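CofB (Escherichia coli, PDB 5AX6) is the trimeric minor pilin of the CFA/III type IVb pilus of enterotoxigenic E. coli and probably takes part in assembly of that pilus. Local coordinates at residues F177-V182 against P202-G207; R141-L146 against G222-I227; V182-S187 against R194-S199; Q8-A13 against S160-S165. All coordinates share one frame; numbering follows the deposited sequence.

Contact 1 of 4, residues F177-V182 against P202-G207; sequences FKDIYV and PLTFSG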
loop_
_atom_site.group_PDB
_atom_site.type_symbol
_atom_site.label_atom_id
_atom_site.label_comp_id
_atom_site.label_asym_id
_atom_site.label_seq_id
_atom_site.Cartn_x
_atom_site.Cartn_y
_atom_site.Cartn_z
ATOM N N PHE A 177 -8.501 17.456 28.604
ATOM C CA PHE A 177 -9.572 18.053 29.390
ATOM C C PHE A 177 -9.945 19.422 28.857
ATOM O O PHE A 177 -9.077 20.275 28.679
ATOM C CB PHE A 177 -9.158 18.156 30.847
ATOM C CG PHE A 177 -8.682 16.854 31.425
ATOM C CD1 PHE A 177 -9.549 15.774 31.529
ATOM C CD2 PHE A 177 -7.381 16.716 31.882
ATOM C CE1 PHE A 177 -9.118 14.571 32.066
ATOM C CE2 PHE A 177 -6.942 15.520 32.419
ATOM C CZ PHE A 177 -7.805 14.444 32.509
ATOM N N LYS A 178 -11.237 19.625 28.610
ATOM C CA LYS A 178 -11.744 20.929 28.206
ATOM C C LYS A 178 -11.445 21.930 29.317
ATOM O O LYS A 178 -10.992 23.050 29.069
ATOM C CB LYS A 178 -13.243 20.856 27.913
ATOM C CG LYS A 178 -13.826 22.148 27.347
ATOM C CD LYS A 178 -15.342 22.062 27.234
ATOM C CE LYS A 178 -15.924 23.345 26.667
ATOM N NZ LYS A 178 -15.716 23.396 25.199
ATOM N N ASP A 179 -11.690 21.508 30.551
ATOM C CA ASP A 179 -11.237 22.257 31.712
ATOM C C ASP A 179 -11.339 21.396 32.957
ATOM O O ASP A 179 -11.852 20.259 32.927
ATOM C CB ASP A 179 -12.032 23.560 31.904
ATOM C CG ASP A 179 -11.145 24.724 32.381
ATOM O OD1 ASP A 179 -10.246 24.508 33.233
ATOM O OD2 ASP A 179 -11.327 25.856 31.885
ATOM N N ILE A 180 -10.838 21.957 34.048
ATOM C CA ILE A 180 -10.806 21.294 35.337
ATOM C C ILE A 180 -11.262 22.295 36.377
ATOM O O ILE A 180 -10.674 23.362 36.493
ATOM C CB ILE A 180 -9.394 20.801 35.680
ATOM C CG1 ILE A 180 -8.933 19.765 34.648
ATOM C CG2 ILE A 180 -9.357 20.252 37.096
ATOM C CD1 ILE A 180 -7.469 19.392 34.772
ATOM N N TYR A 181 -12.314 21.958 37.114
ATOM C CA TYR A 181 -12.844 22.850 38.136
ATOM C C TYR A 181 -12.703 22.220 39.503
ATOM O O TYR A 181 -12.759 20.997 39.647
ATOM C CB TYR A 181 -14.321 23.176 37.878
ATOM C CG TYR A 181 -14.565 24.259 36.865
ATOM C CD1 TYR A 181 -15.052 25.498 37.254
ATOM C CD2 TYR A 181 -14.300 24.053 35.520
ATOM C CE1 TYR A 181 -15.284 26.500 36.324
ATOM C CE2 TYR A 181 -14.527 25.039 34.582
ATOM C CZ TYR A 181 -15.022 26.263 34.990
ATOM O OH TYR A 181 -15.245 27.248 34.057
ATOM N N VAL A 182 -12.535 23.064 40.515
ATOM C CA VAL A 182 -12.599 22.606 41.893
ATOM C C VAL A 182 -14.062 22.574 42.325
ATOM O O VAL A 182 -14.807 23.539 42.100
ATOM C CB VAL A 182 -11.787 23.521 42.832
ATOM C CG1 VAL A 182 -11.982 23.108 44.278
ATOM C CG2 VAL A 182 -10.317 23.489 42.452
ATOM N N PRO A 202 -16.535 30.882 39.858
ATOM C CA PRO A 202 -16.162 29.464 39.931
ATOM C C PRO A 202 -14.666 29.280 39.739
ATOM O O PRO A 202 -14.067 29.936 38.888
ATOM C CB PRO A 202 -16.961 28.829 38.785
ATOM C CG PRO A 202 -18.173 29.703 38.669
ATOM C CD PRO A 202 -17.664 31.107 38.937
ATOM N N LEU A 203 -14.084 28.396 40.539
ATOM C CA LEU A 203 -12.637 28.229 40.615
ATOM C C LEU A 203 -12.138 27.116 39.700
ATOM O O LEU A 203 -12.444 25.938 39.912
ATOM C CB LEU A 203 -12.226 27.940 42.061
ATOM C CG LEU A 203 -10.739 27.710 42.356
ATOM C CD1 LEU A 203 -9.922 28.964 42.084
ATOM C CD2 LEU A 203 -10.542 27.248 43.794
ATOM N N THR A 204 -11.373 27.493 38.683
ATOM C CA THR A 204 -10.749 26.510 37.792
ATOM C C THR A 204 -9.425 26.120 38.383
ATOM O O THR A 204 -8.877 26.852 39.210
ATOM C CB THR A 204 -10.527 27.060 36.386
ATOM O OG1 THR A 204 -9.593 28.143 36.453
ATOM C CG2 THR A 204 -11.835 27.543 35.792
ATOM N N PHE A 205 -8.897 24.972 37.974
ATOM C CA PHE A 205 -7.626 24.543 38.535
ATOM C C PHE A 205 -6.513 25.559 38.276
ATOM O O PHE A 205 -5.612 25.711 39.099
ATOM C CB PHE A 205 -7.198 23.187 37.989
ATOM C CG PHE A 205 -5.918 22.701 38.589
ATOM C CD1 PHE A 205 -5.898 22.188 39.880
ATOM C CD2 PHE A 205 -4.729 22.792 37.887
ATOM C CE1 PHE A 205 -4.714 21.754 40.454
ATOM C CE2 PHE A 205 -3.540 22.357 38.454
ATOM C CZ PHE A 205 -3.536 21.839 39.740
ATOM N N SER A 206 -6.577 26.255 37.145
ATOM C CA SER A 206 -5.538 27.232 36.811
ATOM C C SER A 206 -5.505 28.362 37.842
ATOM O O SER A 206 -4.442 28.895 38.153
ATOM C CB SER A 206 -5.735 27.792 35.395
ATOM O OG SER A 206 -6.644 28.881 35.372
ATOM N N GLY A 207 -6.663 28.708 38.394
ATOM C CA GLY A 207 -6.724 29.742 39.413
ATOM C C GLY A 207 -6.470 29.234 40.827
ATOM O O GLY A 207 -6.512 30.003 41.791
HETATM O O HOH W 1 -7.732 25.287 34.638
#

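Contact 2 of 4, residues R141-L146 against G222-I227; sequences RVDFIL and GLRLSI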
loop_
_atom_site.group_PDB
_atom_site.type_symbol
_atom_site.label_atom_id
_atom_site.label_comp_id
_atom_site.label_asym_id
_atom_site.label_seq_id
_atom_site.Cartn_x
_atom_site.Cartn_y
_atom_site.Cartn_z
ATOM N N ARG A 141 -20.939 17.516 26.239
ATOM C CA ARG A 141 -19.841 17.503 27.195
ATOM C C ARG A 141 -20.068 16.394 28.206
ATOM O O ARG A 141 -21.212 16.143 28.585
ATOM C CB ARG A 141 -19.721 18.857 27.918
ATOM C CG ARG A 141 -18.366 19.059 28.594
ATOM C CD ARG A 141 -18.269 20.421 29.260
ATOM N NE ARG A 141 -19.021 20.494 30.513
ATOM C CZ ARG A 141 -20.009 21.355 30.749
ATOM N NH1 ARG A 141 -20.396 22.210 29.810
ATOM N NH2 ARG A 141 -20.616 21.353 31.926
ATOM N N VAL A 142 -18.991 15.739 28.636
ATOM C CA VAL A 142 -19.095 14.752 29.708
ATOM C C VAL A 142 -18.251 15.206 30.882
ATOM O O VAL A 142 -17.039 15.370 30.758
ATOM C CB VAL A 142 -18.638 13.336 29.258
ATOM C CG1 VAL A 142 -18.874 12.323 30.381
ATOM C CG2 VAL A 142 -19.374 12.906 27.993
ATOM N N ASP A 143 -18.899 15.418 32.023
ATOM C CA ASP A 143 -18.203 15.839 33.233
ATOM C C ASP A 143 -18.042 14.670 34.196
ATOM O O ASP A 143 -18.995 13.941 34.437
ATOM C CB ASP A 143 -18.970 16.964 33.943
ATOM C CG ASP A 143 -18.943 18.281 33.178
ATOM O OD1 ASP A 143 -18.050 18.472 32.317
ATOM O OD2 ASP A 143 -19.814 19.136 33.466
ATOM N N PHE A 144 -16.846 14.531 34.759
ATOM C CA PHE A 144 -16.553 13.518 35.765
ATOM C C PHE A 144 -16.187 14.212 37.071
ATOM O O PHE A 144 -15.233 14.988 37.109
ATOM C CB PHE A 144 -15.399 12.613 35.313
ATOM C CG PHE A 144 -15.693 11.830 34.069
ATOM C CD1 PHE A 144 -16.195 10.533 34.149
ATOM C CD2 PHE A 144 -15.469 12.387 32.818
ATOM C CE1 PHE A 144 -16.480 9.804 32.996
ATOM C CE2 PHE A 144 -15.732 11.671 31.667
ATOM C CZ PHE A 144 -16.240 10.372 31.752
ATOM N N ILE A 145 -16.952 13.953 38.123
ATOM C CA ILE A 145 -16.657 14.525 39.433
ATOM C C ILE A 145 -15.852 13.495 40.199
ATOM O O ILE A 145 -16.319 12.378 40.429
ATOM C CB ILE A 145 -17.937 14.908 40.216
ATOM C CG1 ILE A 145 -18.599 16.143 39.591
ATOM C CG2 ILE A 145 -17.619 15.195 41.679
ATOM C CD1 ILE A 145 -19.246 15.874 38.250
ATOM N N LEU A 146 -14.625 13.865 40.539
ATOM C CA LEU A 146 -13.720 12.980 41.265
ATOM C C LEU A 146 -13.657 13.400 42.718
ATOM O O LEU A 146 -13.352 14.553 43.011
ATOM C CB LEU A 146 -12.320 13.012 40.654
ATOM C CG LEU A 146 -12.064 12.125 39.434
ATOM C CD1 LEU A 146 -13.192 12.267 38.442
ATOM C CD2 LEU A 146 -10.722 12.486 38.800
ATOM N N GLY A 222 -13.284 18.150 45.597
ATOM C CA GLY A 222 -13.112 17.223 44.499
ATOM C C GLY A 222 -12.719 18.000 43.265
ATOM O O GLY A 222 -12.570 19.220 43.315
ATOM N N LEU A 223 -12.530 17.289 42.159
ATOM C CA LEU A 223 -12.237 17.915 40.880
ATOM C C LEU A 223 -13.278 17.484 39.871
ATOM O O LEU A 223 -13.647 16.309 39.815
ATOM C CB LEU A 223 -10.848 17.528 40.365
ATOM C CG LEU A 223 -9.623 17.986 41.157
ATOM C CD1 LEU A 223 -8.390 17.268 40.612
ATOM C CD2 LEU A 223 -9.462 19.495 41.066
ATOM N N ARG A 224 -13.749 18.429 39.073
ATOM C CA ARG A 224 -14.598 18.078 37.949
ATOM C C ARG A 224 -13.762 18.120 36.677
ATOM O O ARG A 224 -13.216 19.166 36.319
ATOM C CB ARG A 224 -15.792 19.030 37.847
ATOM C CG ARG A 224 -16.780 18.632 36.757
ATOM C CD ARG A 224 -17.872 19.664 36.587
ATOM N NE ARG A 224 -17.366 20.933 36.071
ATOM C CZ ARG A 224 -18.147 21.970 35.784
ATOM N NH1 ARG A 224 -19.457 21.874 35.970
ATOM N NH2 ARG A 224 -17.621 23.098 35.327
ATOM N N LEU A 225 -13.635 16.974 36.010
ATOM C CA LEU A 225 -12.909 16.909 34.753
ATOM C C LEU A 225 -13.907 16.897 33.610
ATOM O O LEU A 225 -14.786 16.030 33.576
ATOM C CB LEU A 225 -12.026 15.656 34.680
ATOM C CG LEU A 225 -11.062 15.362 35.826
ATOM C CD1 LEU A 225 -10.365 14.022 35.584
ATOM C CD2 LEU A 225 -10.037 16.475 35.929
ATOM N N SER A 226 -13.780 17.848 32.684
ATOM C CA SER A 226 -14.706 17.952 31.554
ATOM C C SER A 226 -14.059 17.449 30.275
ATOM O O SER A 226 -12.956 17.873 29.937
ATOM C CB SER A 226 -15.163 19.400 31.342
ATOM O OG SER A 226 -15.841 19.894 32.482
ATOM N N ILE A 227 -14.755 16.563 29.570
ATOM C CA ILE A 227 -14.274 16.050 28.285
ATOM C C ILE A 227 -15.251 16.396 27.173
ATOM O O ILE A 227 -16.461 16.216 27.323
ATOM C CB ILE A 227 -14.098 14.522 28.292
ATOM C CG1 ILE A 227 -13.394 14.050 29.567
ATOM C CG2 ILE A 227 -13.398 14.069 27.001
ATOM C CD1 ILE A 227 -11.899 14.298 29.591
HETATM O O HOH W 2 -21.257 19.342 35.741
#

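Contact 3 of 4, residues V182-S187 against R194-S199; sequences VVERNS and RLTTIS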
loop_
_atom_site.group_PDB
_atom_site.type_symbol
_atom_site.label_atom_id
_atom_site.label_comp_id
_atom_site.label_asym_id
_atom_site.label_seq_id
_atom_site.Cartn_x
_atom_site.Cartn_y
_atom_site.Cartn_z
ATOM N N VAL A 182 -12.535 23.064 40.515
ATOM C CA VAL A 182 -12.599 22.606 41.893
ATOM C C VAL A 182 -14.062 22.574 42.325
ATOM O O VAL A 182 -14.807 23.539 42.100
ATOM C CB VAL A 182 -11.787 23.521 42.832
ATOM C CG1 VAL A 182 -11.982 23.108 44.278
ATOM C CG2 VAL A 182 -10.317 23.489 42.452
ATOM N N VAL A 183 -14.487 21.467 42.925
ATOM C CA VAL A 183 -15.845 21.384 43.432
ATOM C C VAL A 183 -15.833 21.030 44.911
ATOM O O VAL A 183 -14.824 20.572 45.437
ATOM C CB VAL A 183 -16.692 20.368 42.629
ATOM C CG1 VAL A 183 -16.847 20.861 41.183
ATOM C CG2 VAL A 183 -16.069 18.966 42.663
ATOM N N GLU A 184 -16.952 21.270 45.580
ATOM C CA GLU A 184 -17.031 21.051 47.007
ATOM C C GLU A 184 -18.419 20.592 47.405
ATOM O O GLU A 184 -19.408 20.839 46.704
ATOM C CB GLU A 184 -16.665 22.336 47.771
ATOM C CG GLU A 184 -17.621 23.485 47.494
ATOM C CD GLU A 184 -17.233 24.785 48.191
ATOM O OE1 GLU A 184 -16.223 25.413 47.798
ATOM O OE2 GLU A 184 -17.952 25.183 49.132
ATOM N N ARG A 185 -18.493 19.917 48.541
ATOM C CA ARG A 185 -19.778 19.623 49.140
ATOM C C ARG A 185 -19.628 19.692 50.648
ATOM O O ARG A 185 -18.520 19.556 51.179
ATOM C CB ARG A 185 -20.303 18.261 48.700
ATOM C CG ARG A 185 -19.397 17.108 49.029
ATOM C CD ARG A 185 -19.926 15.830 48.413
ATOM N NE ARG A 185 -19.046 14.695 48.660
ATOM C CZ ARG A 185 -19.257 13.472 48.194
ATOM N NH1 ARG A 185 -20.322 13.217 47.439
ATOM N NH2 ARG A 185 -18.395 12.503 48.472
ATOM N N ASN A 186 -20.745 19.925 51.327
ATOM C CA ASN A 186 -20.729 20.113 52.769
ATOM C C ASN A 186 -20.693 18.777 53.485
ATOM O O ASN A 186 -20.213 18.679 54.608
ATOM C CB ASN A 186 -21.946 20.936 53.210
ATOM C CG ASN A 186 -21.917 22.350 52.656
ATOM O OD1 ASN A 186 -20.843 22.922 52.458
ATOM N ND2 ASN A 186 -23.098 22.920 52.388
ATOM N N SER A 187 -21.199 17.746 52.817
ATOM C CA SER A 187 -21.260 16.411 53.389
ATOM C C SER A 187 -20.752 15.369 52.389
ATOM O O SER A 187 -19.717 15.565 51.754
ATOM C CB SER A 187 -22.691 16.087 53.829
ATOM O OG SER A 187 -22.741 14.882 54.574
ATOM N N ARG A 194 -21.001 21.185 44.312
ATOM C CA ARG A 194 -21.200 22.475 43.660
ATOM C C ARG A 194 -19.845 23.071 43.308
ATOM O O ARG A 194 -18.827 22.689 43.884
ATOM C CB ARG A 194 -21.976 23.439 44.564
ATOM C CG ARG A 194 -21.196 23.791 45.826
ATOM C CD ARG A 194 -21.815 24.940 46.632
ATOM N NE ARG A 194 -21.089 25.089 47.892
ATOM C CZ ARG A 194 -21.342 24.369 48.982
ATOM N NH1 ARG A 194 -22.331 23.478 48.982
ATOM N NH2 ARG A 194 -20.612 24.549 50.075
ATOM N N LEU A 195 -19.825 23.999 42.361
ATOM C CA LEU A 195 -18.579 24.668 42.006
ATOM C C LEU A 195 -18.036 25.455 43.198
ATOM O O LEU A 195 -18.764 26.192 43.856
ATOM C CB LEU A 195 -18.784 25.594 40.808
ATOM C CG LEU A 195 -19.196 24.907 39.509
ATOM C CD1 LEU A 195 -19.532 25.946 38.452
ATOM C CD2 LEU A 195 -18.064 24.003 39.027
ATOM N N THR A 196 -16.762 25.268 43.490
ATOM C CA THR A 196 -16.089 26.122 44.456
ATOM C C THR A 196 -15.977 27.512 43.841
ATOM O O THR A 196 -15.715 27.635 42.645
ATOM C CB THR A 196 -14.704 25.563 44.818
ATOM O OG1 THR A 196 -14.869 24.333 45.535
ATOM C CG2 THR A 196 -13.917 26.560 45.677
ATOM N N THR A 197 -16.211 28.559 44.633
ATOM C CA THR A 197 -16.132 29.921 44.100
ATOM C C THR A 197 -15.213 30.819 44.925
ATOM O O THR A 197 -15.039 30.619 46.128
ATOM C CB THR A 197 -17.516 30.621 44.042
ATOM O OG1 THR A 197 -18.097 30.631 45.351
ATOM C CG2 THR A 197 -18.466 29.926 43.051
ATOM N N ILE A 198 -14.636 31.802 44.244
ATOM C CA ILE A 198 -13.834 32.856 44.850
ATOM C C ILE A 198 -14.491 34.182 44.484
ATOM O O ILE A 198 -14.462 34.589 43.321
ATOM C CB ILE A 198 -12.376 32.844 44.345
ATOM C CG1 ILE A 198 -11.705 31.498 44.632
ATOM C CG2 ILE A 198 -11.588 33.993 44.957
ATOM C CD1 ILE A 198 -11.672 31.131 46.089
ATOM N N SER A 199 -15.103 34.841 45.461
ATOM C CA SER A 199 -15.873 36.053 45.185
ATOM C C SER A 199 -16.920 35.797 44.108
ATOM O O SER A 199 -17.101 36.605 43.196
ATOM C CB SER A 199 -14.952 37.196 44.765
ATOM O OG SER A 199 -14.162 37.627 45.857
HETATM O O HOH W 3 -16.854 28.029 47.373
HETATM O O HOH W 4 -22.994 20.831 49.596
#

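Contact 4 of 4, residues Q8-A13 against S160-S165; sequences QIVSNA and SNYVSS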
loop_
_atom_site.group_PDB
_atom_site.type_symbol
_atom_site.label_atom_id
_atom_site.label_comp_id
_atom_site.label_asym_id
_atom_site.label_seq_id
_atom_site.Cartn_x
_atom_site.Cartn_y
_atom_site.Cartn_z
ATOM N N GLN A 8 0.299 7.844 39.742
ATOM C CA GLN A 8 0.238 7.616 38.307
ATOM C C GLN A 8 -0.610 6.392 37.986
ATOM O O GLN A 8 -1.312 6.360 36.974
ATOM C CB GLN A 8 1.629 7.448 37.705
ATOM C CG GLN A 8 1.619 7.529 36.186
ATOM C CD GLN A 8 1.106 8.880 35.687
ATOM O OE1 GLN A 8 1.693 9.925 35.976
ATOM N NE2 GLN A 8 0.002 8.863 34.944
ATOM N N ILE A 9 -0.549 5.383 38.845
ATOM C CA ILE A 9 -1.297 4.164 38.587
ATOM C C ILE A 9 -2.793 4.415 38.760
ATOM O O ILE A 9 -3.596 3.952 37.954
ATOM C CB ILE A 9 -0.836 3.016 39.506
ATOM C CG1 ILE A 9 0.539 2.519 39.052
ATOM C CG2 ILE A 9 -1.842 1.871 39.483
ATOM C CD1 ILE A 9 1.189 1.543 40.014
ATOM N N VAL A 10 -3.158 5.146 39.810
ATOM C CA VAL A 10 -4.540 5.576 40.003
ATOM C C VAL A 10 -5.014 6.406 38.808
ATOM O O VAL A 10 -6.095 6.167 38.256
ATOM C CB VAL A 10 -4.692 6.405 41.290
ATOM C CG1 VAL A 10 -6.080 7.033 41.368
ATOM C CG2 VAL A 10 -4.413 5.537 42.516
ATOM N N SER A 11 -4.193 7.374 38.405
ATOM C CA SER A 11 -4.543 8.256 37.293
ATOM C C SER A 11 -4.713 7.494 35.982
ATOM O O SER A 11 -5.615 7.794 35.202
ATOM C CB SER A 11 -3.487 9.357 37.132
ATOM O OG SER A 11 -3.495 10.206 38.268
ATOM N N ASN A 12 -3.851 6.514 35.725
ATOM C CA ASN A 12 -4.008 5.704 34.524
ATOM C C ASN A 12 -5.338 4.956 34.509
ATOM O O ASN A 12 -5.977 4.834 33.460
ATOM C CB ASN A 12 -2.862 4.696 34.373
ATOM C CG ASN A 12 -1.553 5.348 33.979
ATOM O OD1 ASN A 12 -1.524 6.483 33.499
ATOM N ND2 ASN A 12 -0.456 4.624 34.173
ATOM N N ALA A 13 -5.747 4.446 35.661
ATOM C CA ALA A 13 -7.002 3.706 35.749
ATOM C C ALA A 13 -8.203 4.654 35.605
ATOM O O ALA A 13 -9.187 4.337 34.929
ATOM C CB ALA A 13 -7.078 2.947 37.058
ATOM N N SER A 160 -3.683 18.719 43.239
ATOM C CA SER A 160 -2.746 19.391 42.342
ATOM C C SER A 160 -1.645 18.446 41.870
ATOM O O SER A 160 -1.199 18.513 40.718
ATOM C CB SER A 160 -2.122 20.609 43.027
ATOM O OG SER A 160 -0.969 21.054 42.323
ATOM N N ASN A 161 -1.192 17.583 42.774
ATOM C CA ASN A 161 -0.241 16.541 42.414
ATOM C C ASN A 161 -0.908 15.592 41.429
ATOM O O ASN A 161 -0.280 15.090 40.491
ATOM C CB ASN A 161 0.237 15.783 43.655
ATOM C CG ASN A 161 0.576 16.706 44.814
ATOM O OD1 ASN A 161 1.006 17.843 44.614
ATOM N ND2 ASN A 161 0.377 16.220 46.035
ATOM N N TYR A 162 -2.202 15.372 41.646
ATOM C CA TYR A 162 -2.975 14.453 40.826
ATOM C C TYR A 162 -3.284 15.025 39.449
ATOM O O TYR A 162 -3.377 14.279 38.478
ATOM C CB TYR A 162 -4.274 14.078 41.539
ATOM C CG TYR A 162 -4.178 12.777 42.289
ATOM C CD1 TYR A 162 -4.092 11.571 41.605
ATOM C CD2 TYR A 162 -4.174 12.749 43.677
ATOM C CE1 TYR A 162 -4.003 10.368 42.283
ATOM C CE2 TYR A 162 -4.085 11.553 44.367
ATOM C CZ TYR A 162 -3.999 10.363 43.662
ATOM O OH TYR A 162 -3.910 9.167 44.335
ATOM N N VAL A 163 -3.442 16.340 39.358
ATOM C CA VAL A 163 -3.744 16.956 38.071
ATOM C C VAL A 163 -2.622 16.695 37.073
ATOM O O VAL A 163 -2.863 16.423 35.896
ATOM C CB VAL A 163 -3.977 18.470 38.200
ATOM C CG1 VAL A 163 -3.954 19.120 36.826
ATOM C CG2 VAL A 163 -5.304 18.747 38.901
ATOM N N SER A 164 -1.385 16.767 37.548
ATOM C CA SER A 164 -0.242 16.512 36.686
ATOM C C SER A 164 -0.228 15.059 36.207
ATOM O O SER A 164 0.037 14.787 35.035
ATOM C CB SER A 164 1.065 16.847 37.413
ATOM O OG SER A 164 2.162 16.799 36.518
ATOM N N SER A 165 -0.522 14.121 37.102
ATOM C CA SER A 165 -0.532 12.722 36.689
ATOM C C SER A 165 -1.776 12.409 35.845
ATOM O O SER A 165 -1.713 11.576 34.945
ATOM C CB SER A 165 -0.434 11.784 37.901
ATOM O OG SER A 165 -1.572 11.861 38.731
#

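Contact 1 of 4, residues F177-V182 against P202-G207
Tyr181 and Thr204 meet at a single beta bridge, with two backbone hydrogen bonds around it. Val182 N donates to Leu203 O at 2.9 Å, and Phe205 N donates to Ile180 O at 2.8 Å. Among the side chains, the Thr204 methyl sits over one face of the Tyr181 ring, a CH-pi contact with CG2 3.7 Å from the ring centroid and displaced toward the rim. Pro202 CB adjoins the same ring at its edge, 3.8 Å from Tyr181 CE1. Aliphatic pairs lie alongside one another: Ile180 CG2 against Phe205 CB, and Val182 CG2 against Leu203 CD2. A water links the two segments, donating to Asp179 OD1 and accepting from Ser206 N. The Tyr181 hydroxyl bonds to Asn64 and to Gln48 of the second subunit, so an alanine here would probably leave the Thr204 methyl without its aromatic cover and Gln48 without this partner at the subunit interface. Strand 179-185 lies between strands 220-227 and 194-198 of the pilin-domain sheet, with Arg224 in cation-pi contact with Tyr181, while Ile180 and Phe205 pack on Val163 of helix 161-171.

Contact 2 of 4, residues R141-L146 against G222-I227
Asp143 and Arg224 meet inside a buried salt-bridge network in which two arginines share one carboxylate. Arg141 grips Asp143 side-on, NE to OD1 and NH2 to OD2, the latter at 2.8 Å, with both oxygens close to the guanidinium plane. Arg224 contributes mainly charge: its NH1 is 3.7 Å from Asp143 OD2, a long salt bridge in which the oxygen lies well out of the guanidinium plane. The two like charges, Arg141 NH2 and Arg224 NH1, approach to 4.2 Å, a repulsion that Asp143 is likely to offset. Ser226 OG donates to Asp143 OD1 at 2.6 Å from above the carboxylate plane, on the face opposite Arg141 NE. Strands 139-148 and 220-227 are antiparallel neighbours in the pilin-domain sheet, with hydrogen-bonded pairs Val142-Ile227, Phe144-Leu225 and Leu146-Leu223. The side chains of these pairs occupy the apolar face, where Phe144, Leu225 and Ile227 pack against Ile18 of helix 4-25. There, Leu146 CD2 meets Leu225 CD1 at 3.6 Å, the two side chains crossing at about a right angle, and Ile227 CG1 lies at the edge of the Phe144 ring. On the charged face, Arg224 NH2 binds Leu63 O and Arg141 NH2 binds Asn60 O.

Contact 3 of 4, residues V182-S187 against R194-S199
The beta hairpin of strands 179-185 and 194-198 brings Glu184 opposite Arg194 as an antiparallel hydrogen-bonded pair. Glu184 N donates to Arg194 O and Arg194 N to Glu184 O, each bond 2.9 Å long. Beside them, Val183 and Leu195 form the non-hydrogen-bonded pair; their side chains diverge, yet Val183 CG1 and Leu195 CD2 still come within 4.0 Å. Thr196 N donates to Val182 O, carrying the backbone pairing past that pair.

The Glu184 carboxylate joins two partners through the anti lone pairs of its oxygens. Thr196 OG1 donates to OE1 at 2.8 Å, and Arg194 NH2 donates to OE2 at 2.9 Å in a salt bridge. That second bond is bent, with an N-H...O angle of 130°, and OE2 stands 32° out of the guanidinium plane. Glu184 CG is set between the backbone N and the carbonyl carbon (chi1 63°) and passes over one face of the Arg194 guanidinium. Asn186 OD1 reaches the guanidinium edge instead, nearly in its plane, and takes a straighter bond from Arg194 NH2 at 2.9 Å. The same OD1 accepts from Lys219, so it holds two cationic groups. A water donates to Glu184 OE1 and accepts from Thr197 N, tying the carboxylate to the backbone.

Glu184 and Thr196 also pack on Tyr221 of strand 220-227. Two antiparallel strands, consecutive in the chain and joined by the loop 186-193, make a beta hairpin, here with an acid-base pair across its hydrogen-bonded position and built into the sheet of the pilin domain.

Contact 4 of 4, residues Q8-A13 against S160-S165
Gln8 reaches Ser165 with its amide, NE2 donating to Ser165 O at 3.2 Å while OE1 lies 3.4 Å from Ser165 CB. CG is anti to the backbone N (chi1 -167°), and the chain bends at chi2 (61°), bringing CD round toward the other helix. NE2 also donates to Asn12 OD1, one turn on, at 3.2 Å, so the two bonds steady the amide. An alanine in its place would probably leave Ser165 O and Asn12 OD1 without this shared donor, and Asn12 freer to turn. Val10 follows, its side chain crossing that of Tyr162 at about a right angle with Val10 CG1 4.0 Å from Tyr162 CE1. Helix 4-25 is the N-terminal helix of the pilin domain, matching the long helix that lies against the sheet in type IV pilins; helix 161-171 meets it here, the short segments inclined by 57° with their axes 9.3 Å apart. Ser11 comes next, its OG 2.6 Å from Ser165 OG in a short hydroxyl-hydroxyl hydrogen bond. Ser11 OG also bonds to Arg7 O of its own helix and lies at the edge of the Tyr162 ring, 3.7 Å from Tyr162 CD1. Asn12 then packs on Ala169 of helix 161-171.

In the fold
From the N terminus, helix 4-25 comes first and meets helix 161-171 only after some 150 residues, where contact 4 closes the loop. Strand 139-148 comes before helix 161-171 in the chain, and its partner, strand 220-227, comes after it, so contacts 4 and 2 cross. Within the loop of contact 2 lies contact 1, from strand 179-185 to the segment after strand 201-202, and within that lies the hairpin of contact 3; Val182 belongs to both. Strand 179-185 bonds to strand 220-227, uniting contacts 1, 2 and 3 in one sheet. Val163, on helix 161-171, touches Phe205, Ile180 and Leu223, joining the helical layer to that sheet.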